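Local coordinates for protein heme oxygenase 1 (Neisseria meningitidis, PDB 1P3U) that probably catalyses the oxidative opening of the heme ring as a heme oxygenase, holding heme iron through an axial histidine, at residues F123-A128 against L142-D147; E73-Y78 against C113-N118. All blocks are in the same frame, centred on the assembly; numbering follows the deposited sequence.

Interaction 1: residues F123-A128 against L142-D147; sequences FLFKHA and LAPHPD. With HEM (protoporphyrin IX containing Fe), chain B.
Leu142 O rests against the benzyl group of Phe125, 3.6 Å from Phe125 CB, and accepts a hydrogen bond from Arg149 NH2 of helix 149-161. In the all-helical heme oxygenase fold this joins helix 122-129, which follows helix 104-119 in the chain, to the extended loop running toward helix 149-161. Side chain to side chain, the contact is apolar. Phe125 carries most of it from the helix side: with CG anti to the backbone N (chi1 -171°), its ring is laid along the loop and meets three consecutive residues. Leu142 CB lies 3.8 Å from Phe125 CD1. Ala143 CA then sits over one ring face, 3.9 Å from the centroid of the Phe125 ring and only 15° off its normal, a CH-pi contact displaced toward the rim. Farther round, Pro144 CD packs 3.8 Å from Phe125 CE2, the two side chains crossing at about a right angle. Arg149 also touches both Phe125 and Pro144, so one arginine both bonds the carbonyl and packs on the cluster.

Deeper in, the branched end of Leu142 reaches Leu124, with CD1 4.0 Å from Leu124 CB, and continues to the Ala128 methyl one helical turn on. Phe36, Tyr42 and Phe45 close round this apolar core. Leu124 also faces the heme, its CD2 lying 3.9 Å from the vinyl atom CAB. On another side of the helix, Phe123 O takes two donors, His127 N and His127 ND1, the latter lying well above the carbonyl plane. The Phe123 ring ends at the heme, where CD2 lies 3.6 Å from methyl CMB.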
# COMPACT_ATOMS: atom_id res chain seq x y z
N PHE A 123 2.69 -11.08 5.98
CA PHE A 123 2.94 -10.94 7.41
C PHE A 123 1.72 -10.38 8.13
O PHE A 123 1.26 -10.94 9.12
CB PHE A 123 4.15 -10.02 7.65
CG PHE A 123 4.51 -9.86 9.10
CD1 PHE A 123 5.30 -10.80 9.75
CD2 PHE A 123 4.05 -8.76 9.83
CE1 PHE A 123 5.64 -10.66 11.10
CE2 PHE A 123 4.38 -8.61 11.18
CZ PHE A 123 5.18 -9.56 11.81
N LEU A 124 1.20 -9.26 7.64
CA LEU A 124 0.02 -8.66 8.25
C LEU A 124 -1.17 -9.62 8.26
O LEU A 124 -1.92 -9.68 9.23
CB LEU A 124 -0.37 -7.39 7.50
CG LEU A 124 0.62 -6.23 7.62
CD1 LEU A 124 0.20 -5.09 6.69
CD2 LEU A 124 0.66 -5.76 9.06
N PHE A 125 -1.34 -10.37 7.17
CA PHE A 125 -2.44 -11.32 7.06
C PHE A 125 -2.32 -12.41 8.13
O PHE A 125 -3.31 -12.82 8.72
CB PHE A 125 -2.44 -11.95 5.66
CG PHE A 125 -3.66 -12.79 5.36
CD1 PHE A 125 -4.94 -12.25 5.51
CD2 PHE A 125 -3.52 -14.09 4.91
CE1 PHE A 125 -6.06 -13.01 5.19
CE2 PHE A 125 -4.64 -14.86 4.59
CZ PHE A 125 -5.92 -14.32 4.73
N LYS A 126 -1.09 -12.86 8.38
CA LYS A 126 -0.87 -13.89 9.39
C LYS A 126 -1.32 -13.40 10.76
O LYS A 126 -1.99 -14.12 11.49
CB LYS A 126 0.60 -14.29 9.46
CG LYS A 126 0.89 -15.36 10.51
CD LYS A 126 2.37 -15.60 10.72
CE LYS A 126 2.60 -16.67 11.79
NZ LYS A 126 4.03 -16.86 12.13
N HIS A 127 -0.95 -12.17 11.10
CA HIS A 127 -1.32 -11.64 12.40
C HIS A 127 -2.77 -11.22 12.52
O HIS A 127 -3.33 -11.22 13.62
CB HIS A 127 -0.37 -10.49 12.79
CG HIS A 127 0.98 -10.97 13.19
ND1 HIS A 127 2.01 -11.16 12.28
CD2 HIS A 127 1.45 -11.41 14.38
CE1 HIS A 127 3.04 -11.70 12.90
NE2 HIS A 127 2.73 -11.86 14.17
N ALA A 128 -3.39 -10.89 11.39
CA ALA A 128 -4.79 -10.52 11.39
C ALA A 128 -5.53 -11.81 11.74
O ALA A 128 -6.48 -11.82 12.52
CB ALA A 128 -5.22 -10.02 10.01
N LEU A 142 -6.09 -8.11 2.82
CA LEU A 142 -4.76 -8.65 3.07
C LEU A 142 -4.58 -10.07 2.54
O LEU A 142 -3.47 -10.60 2.52
CB LEU A 142 -4.46 -8.63 4.58
CG LEU A 142 -4.40 -7.25 5.24
CD1 LEU A 142 -4.29 -7.41 6.76
CD2 LEU A 142 -3.21 -6.47 4.69
N ALA A 143 -5.68 -10.69 2.10
CA ALA A 143 -5.63 -12.05 1.58
C ALA A 143 -4.78 -12.12 0.31
O ALA A 143 -4.72 -11.16 -0.46
CB ALA A 143 -7.05 -12.55 1.30
N PRO A 144 -4.12 -13.27 0.08
CA PRO A 144 -3.28 -13.44 -1.11
C PRO A 144 -4.09 -13.45 -2.40
O PRO A 144 -5.24 -13.90 -2.42
CB PRO A 144 -2.59 -14.77 -0.85
CG PRO A 144 -3.66 -15.54 -0.14
CD PRO A 144 -4.18 -14.52 0.85
N HIS A 145 -3.49 -12.95 -3.48
CA HIS A 145 -4.16 -12.94 -4.77
C HIS A 145 -4.40 -14.41 -5.13
O HIS A 145 -3.55 -15.25 -4.87
CB HIS A 145 -3.27 -12.28 -5.82
CG HIS A 145 -3.94 -12.07 -7.15
ND1 HIS A 145 -4.17 -13.10 -8.03
CD2 HIS A 145 -4.46 -10.96 -7.72
CE1 HIS A 145 -4.80 -12.64 -9.10
NE2 HIS A 145 -4.99 -11.34 -8.93
N PRO A 146 -5.56 -14.73 -5.72
CA PRO A 146 -5.90 -16.11 -6.10
C PRO A 146 -4.78 -16.85 -6.84
O PRO A 146 -4.62 -18.06 -6.68
CB PRO A 146 -7.14 -15.93 -6.96
CG PRO A 146 -7.81 -14.76 -6.31
CD PRO A 146 -6.65 -13.81 -6.08
N ASP A 147 -4.01 -16.12 -7.64
CA ASP A 147 -2.93 -16.73 -8.41
C ASP A 147 -1.67 -16.91 -7.56
O ASP A 147 -0.67 -17.46 -8.03
CB ASP A 147 -2.60 -15.85 -9.62
CG ASP A 147 -3.75 -15.75 -10.60
OD1 ASP A 147 -3.71 -14.86 -11.47
OD2 ASP A 147 -4.68 -16.57 -10.50
CHA HEM B . 7.31 -5.95 0.00
CHB HEM B . 6.88 -6.64 4.77
CHC HEM B . 3.94 -2.78 5.02
CHD HEM B . 4.90 -1.75 0.39
C1A HEM B . 7.36 -6.51 1.26
C2A HEM B . 8.06 -7.78 1.55
C3A HEM B . 7.98 -7.93 2.89
C4A HEM B . 7.23 -6.80 3.42
CMA HEM B . 8.63 -9.06 3.66
CAA HEM B . 8.68 -8.73 0.52
CBA HEM B . 7.72 -9.84 0.15
CGA HEM B . 8.27 -10.74 -0.94
O1A HEM B . 7.67 -11.80 -1.20
O2A HEM B . 9.31 -10.38 -1.55
C1B HEM B . 6.10 -5.58 5.25
C2B HEM B . 5.59 -5.51 6.61
C3B HEM B . 4.73 -4.47 6.69
C4B HEM B . 4.70 -3.90 5.35
CMB HEM B . 5.96 -6.49 7.73
CAB HEM B . 3.95 -4.00 7.77
CBB HEM B . 4.29 -4.09 9.18
C1C HEM B . 3.92 -2.19 3.76
C2C HEM B . 3.17 -0.98 3.45
C3C HEM B . 3.50 -0.63 2.18
C4C HEM B . 4.40 -1.68 1.70
CMC HEM B . 2.11 -0.33 4.35
CAC HEM B . 3.13 0.50 1.44
CBC HEM B . 2.03 1.42 1.68
C1D HEM B . 5.70 -2.79 -0.11
C2D HEM B . 6.31 -2.81 -1.44
C3D HEM B . 6.95 -3.99 -1.55
C4D HEM B . 6.76 -4.69 -0.29
CMD HEM B . 6.18 -1.73 -2.50
CAD HEM B . 7.61 -4.50 -2.83
CBD HEM B . 9.10 -4.68 -2.71
CGD HEM B . 9.71 -5.19 -3.99
O1D HEM B . 9.87 -4.38 -4.93
O2D HEM B . 10.02 -6.39 -4.06
NA HEM B . 6.85 -5.93 2.41
NB HEM B . 5.54 -4.57 4.47
NC HEM B . 4.66 -2.62 2.69
ND HEM B . 6.05 -3.92 0.61
FE HEM B . 5.78 -4.26 2.54

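Interaction 2: residues E73-Y78 against C113-N118; sequences EYMARY and CAEGSN. With HEM (protoporphyrin IX containing Fe), chain B; NO (nitric oxide), chain C.
Arg77 NH1 donates to Ser117 OG at 3.0 Å, the hydroxyl lying close to the guanidinium plane and the bond bent to 146°. It is the hydrogen bond that ties the loop before helix 78-87 to helix 104-119, the distal helix of the heme oxygenase fold. Asn118 covers one face of the guanidinium: its CB is 3.3 Å from Arg77 NH1, and its OD1 stands over that face near the rim, amide and guanidinium planes being 34° apart. The Arg77 chain already runs at the helix, and a bend at chi3 sets NE off to one side before CZ and NH1 continue to Ser117. Arg77 NH2 is gripped by the carbonyl of His141 and by a water at 2.6 Å, which also makes a weak bond to Ser117 OG. NH1 and NH2 are thus met by neutral oxygens, consistent with the ordered polar network expected on the distal side of heme oxygenases.

In the next shell, Met75 SD packs 3.9 Å from Glu115 OE1, whose hydrogen-bonding partner is the Tyr60 hydroxyl. Asn118 ND2 in turn donates to Glu115 OE2, nearly straight at 167°, which fixes the rotation of the amide against the guanidinium face; His152 adds a weak bond to the same carboxylate oxygen.

The other side of the helix lies against the heme. Gly116 has no side chain, and its backbone C comes within 3.4 Å of heme C2D. Nitric oxide, bound through nitrogen to the iron across the ring from His23, places its oxygen 3.1 Å from Ser117 O.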
# COMPACT_ATOMS: atom_id res chain seq x y z
N GLU A 73 -7.20 -2.37 -13.49
CA GLU A 73 -8.36 -1.84 -12.78
C GLU A 73 -8.96 -2.82 -11.77
O GLU A 73 -9.60 -2.42 -10.80
CB GLU A 73 -9.44 -1.42 -13.78
CG GLU A 73 -10.04 -2.58 -14.57
CD GLU A 73 -11.03 -2.12 -15.63
OE1 GLU A 73 -11.98 -1.39 -15.27
OE2 GLU A 73 -10.86 -2.47 -16.81
N TYR A 74 -8.74 -4.11 -11.99
CA TYR A 74 -9.29 -5.14 -11.11
C TYR A 74 -8.39 -5.47 -9.92
O TYR A 74 -8.79 -6.21 -9.03
CB TYR A 74 -9.55 -6.41 -11.92
CG TYR A 74 -10.56 -6.22 -13.04
CD1 TYR A 74 -10.46 -6.95 -14.22
CD2 TYR A 74 -11.61 -5.31 -12.91
CE1 TYR A 74 -11.39 -6.79 -15.26
CE2 TYR A 74 -12.55 -5.14 -13.94
CZ TYR A 74 -12.43 -5.88 -15.11
OH TYR A 74 -13.34 -5.73 -16.13
N MET A 75 -7.19 -4.90 -9.90
CA MET A 75 -6.26 -5.15 -8.82
C MET A 75 -6.52 -4.28 -7.60
O MET A 75 -6.00 -4.55 -6.52
CB MET A 75 -4.82 -4.93 -9.29
CG MET A 75 -4.29 -5.99 -10.24
SD MET A 75 -2.56 -5.69 -10.62
CE MET A 75 -2.67 -5.20 -12.32
N ALA A 76 -7.32 -3.22 -7.77
CA ALA A 76 -7.63 -2.30 -6.67
C ALA A 76 -8.17 -3.03 -5.45
O ALA A 76 -8.99 -3.94 -5.58
CB ALA A 76 -8.63 -1.25 -7.15
N ARG A 77 -7.72 -2.62 -4.27
CA ARG A 77 -8.14 -3.23 -3.02
C ARG A 77 -8.94 -2.30 -2.12
O ARG A 77 -9.28 -2.65 -0.99
CB ARG A 77 -6.90 -3.75 -2.27
CG ARG A 77 -6.14 -4.82 -3.03
CD ARG A 77 -4.66 -4.80 -2.68
NE ARG A 77 -4.42 -5.14 -1.29
CZ ARG A 77 -3.31 -4.83 -0.63
NH1 ARG A 77 -2.34 -4.15 -1.24
NH2 ARG A 77 -3.17 -5.19 0.63
N TYR A 78 -9.24 -1.11 -2.61
CA TYR A 78 -10.01 -0.15 -1.84
C TYR A 78 -11.36 -0.73 -1.42
O TYR A 78 -11.78 -0.56 -0.27
CB TYR A 78 -10.20 1.14 -2.65
CG TYR A 78 -11.10 2.17 -2.00
CD1 TYR A 78 -10.92 2.53 -0.67
CD2 TYR A 78 -12.09 2.81 -2.74
CE1 TYR A 78 -11.72 3.51 -0.08
CE2 TYR A 78 -12.90 3.79 -2.17
CZ TYR A 78 -12.71 4.13 -0.84
OH TYR A 78 -13.49 5.11 -0.28
N CYS A 113 4.13 1.26 -5.09
CA CYS A 113 4.00 1.23 -3.65
C CYS A 113 2.78 0.41 -3.22
O CYS A 113 2.89 -0.50 -2.41
CB CYS A 113 3.90 2.66 -3.11
SG CYS A 113 3.82 2.78 -1.33
N ALA A 114 1.62 0.73 -3.79
CA ALA A 114 0.38 0.02 -3.45
C ALA A 114 0.35 -1.46 -3.82
O ALA A 114 -0.12 -2.29 -3.05
CB ALA A 114 -0.81 0.73 -4.10
N GLU A 115 0.84 -1.78 -5.02
CA GLU A 115 0.83 -3.16 -5.47
C GLU A 115 1.87 -3.99 -4.74
O GLU A 115 1.65 -5.16 -4.43
CB GLU A 115 1.06 -3.22 -6.98
CG GLU A 115 0.74 -4.58 -7.61
CD GLU A 115 -0.61 -5.14 -7.19
OE1 GLU A 115 -1.58 -4.37 -7.08
OE2 GLU A 115 -0.70 -6.37 -6.97
N GLY A 116 3.02 -3.38 -4.45
CA GLY A 116 4.04 -4.11 -3.73
C GLY A 116 3.53 -4.45 -2.34
O GLY A 116 3.84 -5.51 -1.79
N SER A 117 2.73 -3.56 -1.76
CA SER A 117 2.19 -3.80 -0.42
C SER A 117 1.31 -5.04 -0.43
O SER A 117 1.13 -5.69 0.60
CB SER A 117 1.37 -2.59 0.07
OG SER A 117 0.11 -2.51 -0.55
N ASN A 118 0.76 -5.36 -1.60
CA ASN A 118 -0.09 -6.53 -1.75
C ASN A 118 0.79 -7.78 -1.70
O ASN A 118 0.42 -8.80 -1.10
CB ASN A 118 -0.84 -6.45 -3.08
CG ASN A 118 -1.77 -7.62 -3.31
OD1 ASN A 118 -2.39 -8.13 -2.37
ND2 ASN A 118 -1.91 -8.03 -4.57
CHA HEM B . 7.31 -5.95 0.00
CHB HEM B . 6.88 -6.64 4.77
CHC HEM B . 3.94 -2.78 5.02
CHD HEM B . 4.90 -1.75 0.39
C1A HEM B . 7.36 -6.51 1.26
C2A HEM B . 8.06 -7.78 1.55
C3A HEM B . 7.98 -7.93 2.89
C4A HEM B . 7.23 -6.80 3.42
CMA HEM B . 8.63 -9.06 3.66
CAA HEM B . 8.68 -8.73 0.52
CBA HEM B . 7.72 -9.84 0.15
CGA HEM B . 8.27 -10.74 -0.94
O1A HEM B . 7.67 -11.80 -1.20
O2A HEM B . 9.31 -10.38 -1.55
C1B HEM B . 6.10 -5.58 5.25
C2B HEM B . 5.59 -5.51 6.61
C3B HEM B . 4.73 -4.47 6.69
C4B HEM B . 4.70 -3.90 5.35
CMB HEM B . 5.96 -6.49 7.73
CAB HEM B . 3.95 -4.00 7.77
CBB HEM B . 4.29 -4.09 9.18
C1C HEM B . 3.92 -2.19 3.76
C2C HEM B . 3.17 -0.98 3.45
C3C HEM B . 3.50 -0.63 2.18
C4C HEM B . 4.40 -1.68 1.70
CMC HEM B . 2.11 -0.33 4.35
CAC HEM B . 3.13 0.50 1.44
CBC HEM B . 2.03 1.42 1.68
C1D HEM B . 5.70 -2.79 -0.11
C2D HEM B . 6.31 -2.81 -1.44
C3D HEM B . 6.95 -3.99 -1.55
C4D HEM B . 6.76 -4.69 -0.29
CMD HEM B . 6.18 -1.73 -2.50
CAD HEM B . 7.61 -4.50 -2.83
CBD HEM B . 9.10 -4.68 -2.71
CGD HEM B . 9.71 -5.19 -3.99
O1D HEM B . 9.87 -4.38 -4.93
O2D HEM B . 10.02 -6.39 -4.06
NA HEM B . 6.85 -5.93 2.41
NB HEM B . 5.54 -4.57 4.47
NC HEM B . 4.66 -2.62 2.69
ND HEM B . 6.05 -3.92 0.61
FE HEM B . 5.78 -4.26 2.54
N NO C . 4.45 -5.12 2.39
O NO C . 3.37 -5.34 2.77
O HOH W 1 -1.61 -3.73 2.12

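Overall arrangement
Both contacts belong to the one helical heme oxygenase fold and border the same heme, their centres about 13 Å apart. Along the chain, both segments of interaction 2 precede those of interaction 1: the former joins the loop before helix 78-87 to helix 104-119, the latter starts on helix 122-129, the next helix. Interaction 2 is buried near the middle of the chain, whereas interaction 1 is partly buried and farther out. They meet where Leu142 CD2 packs 4.3 Å from Arg77 NH2. Helices 39-60 and 149-161 touch both, so helices 104-119 and 122-129 share neighbours while lining adjoining parts of the heme pocket.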